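Type IV pilin structural subunit (Pseudomonas aeruginosa, PDB 3JYZ) probably assembles into type IV pili, the thin surface filaments of the bacterium, as their repeating structural subunit. Local coordinates at residues R10-L15 with T71-V75; L81-T87 with G138-F144; I89-N95 with T114-T120. All blocks are in the same frame, centred on the assembly; numbering follows the deposited sequence.

How the contacts relate
The three contacts show how a pilin headgroup lays a long helix and a C-terminal loop against one antiparallel sheet and the loop leading into it. Along the chain contact 1 (helix 4-28 on strand 70-74) comes first; contact 3 (strand 87-95, neighbour of 70-74, with 114-120) falls between the segments of contact 2. Contact 2 joins the approach to strand 87-95 to the C-terminal loop. Centres lie about 10 Å apart for contacts 1 and 2, about 20 Å for 2 and 3, about 17 Å for 1 and 3. Y74 and N86 link contacts 1 and 2; L15, I72 and L90 meet between 1 and 3. Strand 87-95 and its approach thus unite helix, sheet and the disulfide-bounded loop C119-C149.

Contact 1 of 3, residues R10-L15 with T71-V75; sequences RVSEGL and TITYV
This is a buried helix-on-sheet contact in the core of the type IV pilin fold: the N-terminal helix 4-28 packs obliquely, roughly antiparallel, on strand 70-74 of the antiparallel sheet. Segment 10-15 is helical (phi/psi near -60/-38), 71-74 is extended, and the axes approach to 9.4 Å at 144° between their N-to-C directions. G14 sits opposite I72 (CA-CA 7.0 Å) and V11 opposite Y74 (7.6 Å). I72 and Y74 alternate with T71 and T73, so both direct their CB toward the helix, each with chi1 m. The Y74 ring (chi2 -89°) reaches in until its OH donates a 2.7 Å hydrogen bond to V11 O; V11 CG1 lies 3.7 Å from Y74 CZ. The missing side chain of G14 makes room: its CA is 3.5 Å from Y74 OH, where a CB would clash. L15 CD2, on the next residue, and G14 O lie 3.9 and 3.7 Å from I72 CD1. A buried phenol thus satisfies its hydroxyl on a helix carbonyl within apolar packing.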
loop_
_atom_site.group_PDB
_atom_site.type_symbol
_atom_site.label_atom_id
_atom_site.label_comp_id
_atom_site.label_asym_id
_atom_site.label_seq_id
_atom_site.Cartn_x
_atom_site.Cartn_y
_atom_site.Cartn_z
ATOM N N ARG A 10 -5.470 -7.359 13.278
ATOM C CA ARG A 10 -6.072 -6.056 13.027
ATOM C C ARG A 10 -5.352 -5.297 11.911
ATOM O O ARG A 10 -5.990 -4.639 11.092
ATOM C CB ARG A 10 -6.162 -5.244 14.322
ATOM C CG ARG A 10 -7.132 -5.880 15.308
ATOM C CD ARG A 10 -7.046 -5.286 16.698
ATOM N NE ARG A 10 -7.890 -6.033 17.625
ATOM C CZ ARG A 10 -7.972 -5.790 18.930
ATOM N NH1 ARG A 10 -7.265 -4.811 19.474
ATOM N NH2 ARG A 10 -8.769 -6.534 19.689
ATOM N N VAL A 11 -4.026 -5.416 11.862
ATOM C CA VAL A 11 -3.256 -4.837 10.761
ATOM C C VAL A 11 -3.654 -5.488 9.427
ATOM O O VAL A 11 -3.778 -4.808 8.409
ATOM C CB VAL A 11 -1.730 -4.938 11.017
ATOM C CG1 VAL A 11 -0.955 -4.474 9.796
ATOM C CG2 VAL A 11 -1.342 -4.107 12.235
ATOM N N SER A 12 -3.883 -6.797 9.437
ATOM C CA SER A 12 -4.351 -7.484 8.227
ATOM C C SER A 12 -5.672 -6.927 7.698
ATOM O O SER A 12 -5.875 -6.883 6.482
ATOM C CB SER A 12 -4.470 -8.991 8.460
ATOM O OG SER A 12 -3.185 -9.587 8.471
ATOM N N GLU A 13 -6.553 -6.540 8.586
ATOM C CA GLU A 13 -7.758 -5.887 8.124
ATOM C C GLU A 13 -7.533 -4.729 7.257
ATOM O O GLU A 13 -8.254 -4.557 6.345
ATOM C CB GLU A 13 -8.659 -5.525 9.316
ATOM C CG GLU A 13 -9.167 -6.799 9.952
ATOM C CD GLU A 13 -10.696 -6.943 9.965
ATOM O OE1 GLU A 13 -11.258 -7.907 9.342
ATOM O OE2 GLU A 13 -11.319 -6.063 10.650
ATOM N N GLY A 14 -6.538 -3.891 7.566
ATOM C CA GLY A 14 -6.186 -2.745 6.750
ATOM C C GLY A 14 -5.769 -3.114 5.342
ATOM O O GLY A 14 -6.036 -2.389 4.383
ATOM N N LEU A 15 -5.086 -4.240 5.208
ATOM C CA LEU A 15 -4.661 -4.694 3.894
ATOM C C LEU A 15 -5.882 -5.016 3.047
ATOM O O LEU A 15 -5.934 -4.696 1.864
ATOM C CB LEU A 15 -3.731 -5.902 4.019
ATOM C CG LEU A 15 -2.384 -5.565 4.664
ATOM C CD1 LEU A 15 -1.575 -6.834 4.874
ATOM C CD2 LEU A 15 -1.609 -4.588 3.792
ATOM N N THR A 71 -0.314 4.492 1.256
ATOM C CA THR A 71 0.028 4.467 2.675
ATOM C C THR A 71 -1.216 4.140 3.477
ATOM O O THR A 71 -2.243 4.823 3.354
ATOM C CB THR A 71 0.577 5.823 3.147
ATOM O OG1 THR A 71 1.743 6.142 2.386
ATOM C CG2 THR A 71 0.931 5.779 4.632
ATOM N N ILE A 72 -1.135 3.084 4.279
ATOM C CA ILE A 72 -2.198 2.763 5.216
ATOM C C ILE A 72 -1.760 3.246 6.589
ATOM O O ILE A 72 -0.686 2.864 7.080
ATOM C CB ILE A 72 -2.435 1.266 5.303
ATOM C CG1 ILE A 72 -2.724 0.686 3.920
ATOM C CG2 ILE A 72 -3.576 0.971 6.276
ATOM C CD1 ILE A 72 -2.755 -0.839 3.928
ATOM N N THR A 73 -2.583 4.098 7.195
ATOM C CA THR A 73 -2.331 4.608 8.534
ATOM C C THR A 73 -3.341 3.989 9.486
ATOM O O THR A 73 -4.546 4.067 9.263
ATOM C CB THR A 73 -2.448 6.144 8.558
ATOM O OG1 THR A 73 -1.476 6.709 7.669
ATOM C CG2 THR A 73 -2.233 6.683 9.983
ATOM N N TYR A 74 -2.847 3.359 10.548
ATOM C CA TYR A 74 -3.708 2.673 11.505
ATOM C C TYR A 74 -4.035 3.536 12.713
ATOM O O TYR A 74 -3.260 4.414 13.067
ATOM C CB TYR A 74 -3.016 1.392 11.973
ATOM C CG TYR A 74 -2.951 0.382 10.867
ATOM C CD1 TYR A 74 -3.976 -0.521 10.681
ATOM C CD2 TYR A 74 -1.885 0.367 9.975
ATOM C CE1 TYR A 74 -3.942 -1.442 9.656
ATOM C CE2 TYR A 74 -1.841 -0.553 8.937
ATOM C CZ TYR A 74 -2.872 -1.457 8.792
ATOM O OH TYR A 74 -2.871 -2.390 7.774
ATOM N N VAL A 75 -5.188 3.284 13.327
ATOM C CA VAL A 75 -5.524 3.947 14.584
ATOM C C VAL A 75 -4.761 3.205 15.680
ATOM O O VAL A 75 -5.165 2.122 16.112
ATOM C CB VAL A 75 -7.038 3.942 14.857
ATOM C CG1 VAL A 75 -7.364 4.881 16.027
ATOM C CG2 VAL A 75 -7.812 4.367 13.596
#

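Contact 2 of 3, residues L81-T87 with G138-F144; sequences LPTAGNT and GSVPQEF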
loop_
_atom_site.group_PDB
_atom_site.type_symbol
_atom_site.label_atom_id
_atom_site.label_comp_id
_atom_site.label_asym_id
_atom_site.label_seq_id
_atom_site.Cartn_x
_atom_site.Cartn_y
_atom_site.Cartn_z
ATOM N N LEU A 81 -0.740 -0.445 18.547
ATOM C CA LEU A 81 0.550 -0.061 17.990
ATOM C C LEU A 81 1.132 1.172 18.669
ATOM O O LEU A 81 0.400 1.952 19.278
ATOM C CB LEU A 81 0.397 0.247 16.500
ATOM C CG LEU A 81 -0.050 -0.899 15.603
ATOM C CD1 LEU A 81 -0.553 -0.339 14.280
ATOM C CD2 LEU A 81 1.086 -1.891 15.383
ATOM N N PRO A 82 2.455 1.368 18.554
ATOM C CA PRO A 82 3.073 2.613 19.020
ATOM C C PRO A 82 2.481 3.809 18.276
ATOM O O PRO A 82 2.061 3.673 17.120
ATOM C CB PRO A 82 4.551 2.438 18.651
ATOM C CG PRO A 82 4.749 0.962 18.574
ATOM C CD PRO A 82 3.453 0.402 18.059
ATOM N N THR A 83 2.451 4.968 18.927
ATOM C CA THR A 83 1.794 6.144 18.363
ATOM C C THR A 83 2.343 6.535 16.992
ATOM O O THR A 83 1.605 7.024 16.133
ATOM C CB THR A 83 1.855 7.354 19.332
ATOM O OG1 THR A 83 1.250 8.500 18.719
ATOM C CG2 THR A 83 3.289 7.684 19.689
ATOM N N ALA A 84 3.635 6.314 16.781
ATOM C CA ALA A 84 4.256 6.655 15.508
ATOM C C ALA A 84 4.676 5.405 14.740
ATOM O O ALA A 84 5.391 5.498 13.750
ATOM C CB ALA A 84 5.456 7.578 15.716
ATOM N N GLY A 85 4.240 4.241 15.208
ATOM C CA GLY A 85 4.574 2.995 14.539
ATOM C C GLY A 85 3.394 2.371 13.821
ATOM O O GLY A 85 3.097 1.193 14.017
ATOM N N ASN A 86 2.708 3.163 12.999
ATOM C CA ASN A 86 1.354 2.828 12.581
ATOM C C ASN A 86 1.077 2.841 11.086
ATOM O O ASN A 86 -0.088 2.880 10.673
ATOM C CB ASN A 86 0.329 3.681 13.343
ATOM C CG ASN A 86 0.432 5.150 13.004
ATOM O OD1 ASN A 86 1.492 5.629 12.609
ATOM N ND2 ASN A 86 -0.679 5.877 13.143
ATOM N N THR A 87 2.123 2.792 10.268
ATOM C CA THR A 87 1.890 2.808 8.821
ATOM C C THR A 87 2.478 1.614 8.093
ATOM O O THR A 87 3.522 1.067 8.482
ATOM C CB THR A 87 2.421 4.091 8.134
ATOM O OG1 THR A 87 3.854 4.094 8.153
ATOM C CG2 THR A 87 1.895 5.335 8.837
ATOM N N GLY A 138 7.611 1.642 5.721
ATOM C CA GLY A 138 6.514 1.920 6.627
ATOM C C GLY A 138 7.034 2.045 8.052
ATOM O O GLY A 138 8.246 2.195 8.267
ATOM N N SER A 139 6.130 1.957 9.027
ATOM C CA SER A 139 6.500 2.186 10.427
ATOM C C SER A 139 5.912 1.195 11.441
ATOM O O SER A 139 6.289 1.201 12.608
ATOM C CB SER A 139 6.195 3.638 10.831
ATOM O OG SER A 139 4.809 3.915 10.771
ATOM N N VAL A 140 4.985 0.342 11.017
ATOM C CA VAL A 140 4.519 -0.718 11.913
ATOM C C VAL A 140 5.720 -1.599 12.299
ATOM O O VAL A 140 6.440 -2.081 11.425
ATOM C CB VAL A 140 3.426 -1.578 11.233
ATOM C CG1 VAL A 140 3.156 -2.839 12.030
ATOM C CG2 VAL A 140 2.126 -0.764 11.055
ATOM N N PRO A 141 5.968 -1.799 13.608
ATOM C CA PRO A 141 7.102 -2.655 13.978
ATOM C C PRO A 141 6.903 -4.055 13.418
ATOM O O PRO A 141 5.764 -4.538 13.357
ATOM C CB PRO A 141 7.037 -2.684 15.511
ATOM C CG PRO A 141 6.359 -1.366 15.872
ATOM C CD PRO A 141 5.329 -1.174 14.783
ATOM N N GLN A 142 7.993 -4.705 13.020
ATOM C CA GLN A 142 7.881 -5.966 12.301
ATOM C C GLN A 142 7.107 -7.034 13.077
ATOM O O GLN A 142 6.381 -7.820 12.482
ATOM C CB GLN A 142 9.266 -6.479 11.883
ATOM C CG GLN A 142 10.098 -6.885 13.055
ATOM C CD GLN A 142 11.573 -7.041 12.746
ATOM O OE1 GLN A 142 11.996 -7.108 11.586
ATOM N NE2 GLN A 142 12.372 -7.110 13.800
ATOM N N GLU A 143 7.236 -7.061 14.403
ATOM C CA GLU A 143 6.555 -8.100 15.164
ATOM C C GLU A 143 5.022 -7.945 15.139
ATOM O O GLU A 143 4.297 -8.859 15.523
ATOM C CB GLU A 143 7.087 -8.174 16.602
ATOM C CG GLU A 143 6.737 -6.976 17.485
ATOM C CD GLU A 143 7.804 -5.887 17.488
ATOM O OE1 GLU A 143 8.594 -5.794 16.524
ATOM O OE2 GLU A 143 7.847 -5.098 18.462
ATOM N N PHE A 144 4.544 -6.788 14.684
ATOM C CA PHE A 144 3.115 -6.497 14.633
ATOM C C PHE A 144 2.582 -6.513 13.203
ATOM O O PHE A 144 1.413 -6.202 12.959
ATOM C CB PHE A 144 2.840 -5.122 15.247
ATOM C CG PHE A 144 3.125 -5.041 16.721
ATOM C CD1 PHE A 144 2.607 -5.981 17.596
ATOM C CD2 PHE A 144 3.883 -4.002 17.229
ATOM C CE1 PHE A 144 2.858 -5.890 18.954
ATOM C CE2 PHE A 144 4.143 -3.910 18.586
ATOM C CZ PHE A 144 3.630 -4.854 19.443
#
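Two backbone amides converge on a single carbonyl: T87 O accepts hydrogen bonds from S139 N at 2.8 Å and from V140 N at 3.0 Å, both nearly linear. The bifurcated acceptor is possible because S139 (phi/psi -137/-9) turns the chain so that successive NH groups face the same way. Beside it the hydroxyls T87 OG1 and S139 OG pair at 2.8 Å, each side chain in the p rotamer, and S139 OG also takes a weak bond from N86 N at 3.2 Å. G138 approaches closely as well, its CA 3.6 Å from T87 O, at a spot where a CB would run into that oxygen.

The backbones come nearest at G85 and V140, 4.5 Å between CA atoms. There V140 CA makes a CA-H...O contact of 3.2 Å with G85 O, and G85 CA lies 3.1 Å from S139 O. G85 closes a type I beta turn that starts at P82, with G85 N bonded to P82 O at 3.0 Å. N86 points its CB away from this interface, and its ND2 donates a hydrogen bond to Y74 O of strand 70-74.

Farther out the contact becomes apolar. L81 CD2 touches F144 CB at 3.7 Å and V140 CG1 at 4.1 Å, while P82 CG rests on P141 CG at 3.9 Å. V7 of helix 4-28 adjoins L81 and F144, F144 ending the 3-10 segment 142-144. Backbone hydrogen bonds at the start of strand 87-95 and an apolar flank tie the preceding loop to the disulfide-bounded loop between C119 and C149, the D-region characteristic of type IV pilins.

Contact 3 of 3, residues I89-N95 with T114-T120; sequences ILSPYIN and TIDWACT
T114 opens an antiparallel strand pairing (axes approaching to 4.5 Å, 148° between directions), hydrogen-bonded to N95: N95 N to T114 O 2.8 Å, T114 N to N95 O 3.1 Å; water 2 bridges N95 O and T114 OG1. I115 faces I94 in a non-hydrogen-bonded pair (CA-CA 4.6 Å); with W117, C119, L90 and P92 they line one face, the other residues the opposite one. D116 N and O form 2.8 Å hydrogen bonds with Y93 O and N, and its OD2 a salt bridge with R100. W117 (chi1 m, chi2 88°) lays its six-membered ring against P92 in this antiparallel sheet of the pilin headgroup, P92 CB over the face 3.5 Å from the centroid (CH-pi). A118 hydrogen-bonds to S91 (S91 N to A118 O 2.8 Å, A118 N to S91 O 2.9 Å). C119, paired with L90 (C119 SG to L90 CD2 3.5 Å), is disulfide-bonded to C149, closing the loop that holds 138-144. T120 and I89 form the last hydrogen-bonded pair (T120 N to I89 O 2.9 Å, I89 N to T120 O 3.0 Å).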
loop_
_atom_site.group_PDB
_atom_site.type_symbol
_atom_site.label_atom_id
_atom_site.label_comp_id
_atom_site.label_asym_id
_atom_site.label_seq_id
_atom_site.Cartn_x
_atom_site.Cartn_y
_atom_site.Cartn_z
ATOM N N ILE A 89 3.248 0.621 3.839
ATOM C CA ILE A 89 3.353 1.155 2.491
ATOM C C ILE A 89 3.127 0.027 1.483
ATOM O O ILE A 89 3.721 -1.047 1.608
ATOM C CB ILE A 89 4.740 1.765 2.231
ATOM C CG1 ILE A 89 5.128 2.754 3.338
ATOM C CG2 ILE A 89 4.779 2.410 0.843
ATOM C CD1 ILE A 89 4.202 3.920 3.465
ATOM N N LEU A 90 2.259 0.261 0.505
ATOM C CA LEU A 90 2.052 -0.676 -0.598
ATOM C C LEU A 90 2.561 -0.014 -1.876
ATOM O O LEU A 90 2.033 1.014 -2.298
ATOM C CB LEU A 90 0.573 -1.045 -0.754
ATOM C CG LEU A 90 -0.178 -1.455 0.516
ATOM C CD1 LEU A 90 -1.633 -1.847 0.219
ATOM C CD2 LEU A 90 0.520 -2.583 1.244
ATOM N N SER A 91 3.578 -0.611 -2.491
ATOM C CA SER A 91 4.248 -0.017 -3.647
ATOM C C SER A 91 3.997 -0.879 -4.882
ATOM O O SER A 91 4.308 -2.072 -4.876
ATOM C CB SER A 91 5.751 0.084 -3.377
ATOM O OG SER A 91 6.019 0.889 -2.234
ATOM N N PRO A 92 3.420 -0.290 -5.940
ATOM C CA PRO A 92 3.078 -1.054 -7.151
ATOM C C PRO A 92 4.163 -1.059 -8.234
ATOM O O PRO A 92 4.898 -0.082 -8.411
ATOM C CB PRO A 92 1.837 -0.334 -7.687
ATOM C CG PRO A 92 1.971 1.079 -7.190
ATOM C CD PRO A 92 2.867 1.077 -5.962
ATOM N N TYR A 93 4.232 -2.174 -8.964
ATOM C CA TYR A 93 5.184 -2.360 -10.056
ATOM C C TYR A 93 4.479 -3.013 -11.225
ATOM O O TYR A 93 3.541 -3.771 -11.045
ATOM C CB TYR A 93 6.337 -3.269 -9.613
ATOM C CG TYR A 93 7.126 -2.678 -8.478
ATOM C CD1 TYR A 93 6.643 -2.726 -7.173
ATOM C CD2 TYR A 93 8.337 -2.040 -8.710
ATOM C CE1 TYR A 93 7.353 -2.160 -6.135
ATOM C CE2 TYR A 93 9.058 -1.471 -7.669
ATOM C CZ TYR A 93 8.557 -1.535 -6.380
ATOM O OH TYR A 93 9.271 -0.975 -5.332
ATOM N N ILE A 94 4.927 -2.715 -12.437
ATOM C CA ILE A 94 4.456 -3.467 -13.586
ATOM C C ILE A 94 5.483 -4.518 -13.954
ATOM O O ILE A 94 6.677 -4.233 -14.046
ATOM C CB ILE A 94 4.132 -2.562 -14.791
ATOM C CG1 ILE A 94 2.759 -1.922 -14.586
ATOM C CG2 ILE A 94 4.126 -3.377 -16.086
ATOM C CD1 ILE A 94 2.437 -0.819 -15.537
ATOM N N ASN A 95 4.984 -5.740 -14.111
ATOM C CA ASN A 95 5.760 -6.905 -14.500
ATOM C C ASN A 95 5.481 -7.214 -15.966
ATOM O O ASN A 95 4.353 -7.547 -16.329
ATOM C CB ASN A 95 5.318 -8.087 -13.634
ATOM C CG ASN A 95 5.829 -9.413 -14.144
ATOM O OD1 ASN A 95 6.857 -9.475 -14.810
ATOM N ND2 ASN A 95 5.112 -10.488 -13.825
ATOM N N THR A 114 1.337 -6.967 -15.916
ATOM C CA THR A 114 0.467 -7.093 -14.757
ATOM C C THR A 114 1.072 -6.316 -13.588
ATOM O O THR A 114 2.258 -5.994 -13.596
ATOM C CB THR A 114 0.268 -8.559 -14.379
ATOM O OG1 THR A 114 1.533 -9.226 -14.420
ATOM C CG2 THR A 114 -0.677 -9.232 -15.367
ATOM N N ILE A 115 0.249 -6.003 -12.597
ATOM C CA ILE A 115 0.692 -5.179 -11.477
ATOM C C ILE A 115 1.001 -6.022 -10.241
ATOM O O ILE A 115 0.178 -6.823 -9.796
ATOM C CB ILE A 115 -0.358 -4.106 -11.140
ATOM C CG1 ILE A 115 -0.668 -3.279 -12.398
ATOM C CG2 ILE A 115 0.117 -3.233 -9.975
ATOM C CD1 ILE A 115 -1.699 -2.188 -12.187
ATOM N N ASP A 116 2.204 -5.832 -9.706
ATOM C CA ASP A 116 2.654 -6.524 -8.504
ATOM C C ASP A 116 2.774 -5.497 -7.388
ATOM O O ASP A 116 3.145 -4.347 -7.628
ATOM C CB ASP A 116 4.023 -7.172 -8.727
ATOM C CG ASP A 116 4.006 -8.246 -9.803
ATOM O OD1 ASP A 116 2.933 -8.826 -10.067
ATOM O OD2 ASP A 116 5.085 -8.504 -10.375
ATOM N N TRP A 117 2.459 -5.907 -6.168
ATOM C CA TRP A 117 2.516 -5.012 -5.029
ATOM C C TRP A 117 3.466 -5.532 -3.964
ATOM O O TRP A 117 3.446 -6.722 -3.620
ATOM C CB TRP A 117 1.124 -4.848 -4.420
ATOM C CG TRP A 117 0.169 -4.080 -5.276
ATOM C CD1 TRP A 117 -0.643 -4.578 -6.258
ATOM C CD2 TRP A 117 -0.090 -2.677 -5.213
ATOM N NE1 TRP A 117 -1.389 -3.560 -6.817
ATOM C CE2 TRP A 117 -1.065 -2.379 -6.188
ATOM C CE3 TRP A 117 0.412 -1.632 -4.429
ATOM C CZ2 TRP A 117 -1.542 -1.090 -6.400
ATOM C CZ3 TRP A 117 -0.066 -0.352 -4.633
ATOM C CH2 TRP A 117 -1.032 -0.092 -5.612
ATOM N N ALA A 118 4.294 -4.630 -3.454
ATOM C CA ALA A 118 5.169 -4.900 -2.321
ATOM C C ALA A 118 4.624 -4.200 -1.084
ATOM O O ALA A 118 4.261 -3.018 -1.147
ATOM C CB ALA A 118 6.576 -4.399 -2.624
ATOM N N CYS A 119 4.536 -4.925 0.027
ATOM C CA CYS A 119 4.119 -4.319 1.284
ATOM C C CYS A 119 5.315 -4.177 2.201
ATOM O O CYS A 119 6.056 -5.142 2.397
ATOM C CB CYS A 119 3.058 -5.165 1.981
ATOM S SG CYS A 119 2.490 -4.407 3.541
ATOM N N THR A 120 5.535 -2.975 2.746
ATOM C CA THR A 120 6.605 -2.758 3.663
ATOM C C THR A 120 6.119 -2.113 5.005
ATOM O O THR A 120 5.246 -1.324 5.020
ATOM C CB THR A 120 7.733 -1.890 3.056
ATOM O OG1 THR A 120 7.165 -0.701 2.550
ATOM C CG2 THR A 120 8.446 -2.625 1.950
HETATM O O HOH W 1 6.132 -0.907 -0.154
HETATM O O HOH W 2 3.125 -10.086 -16.493
#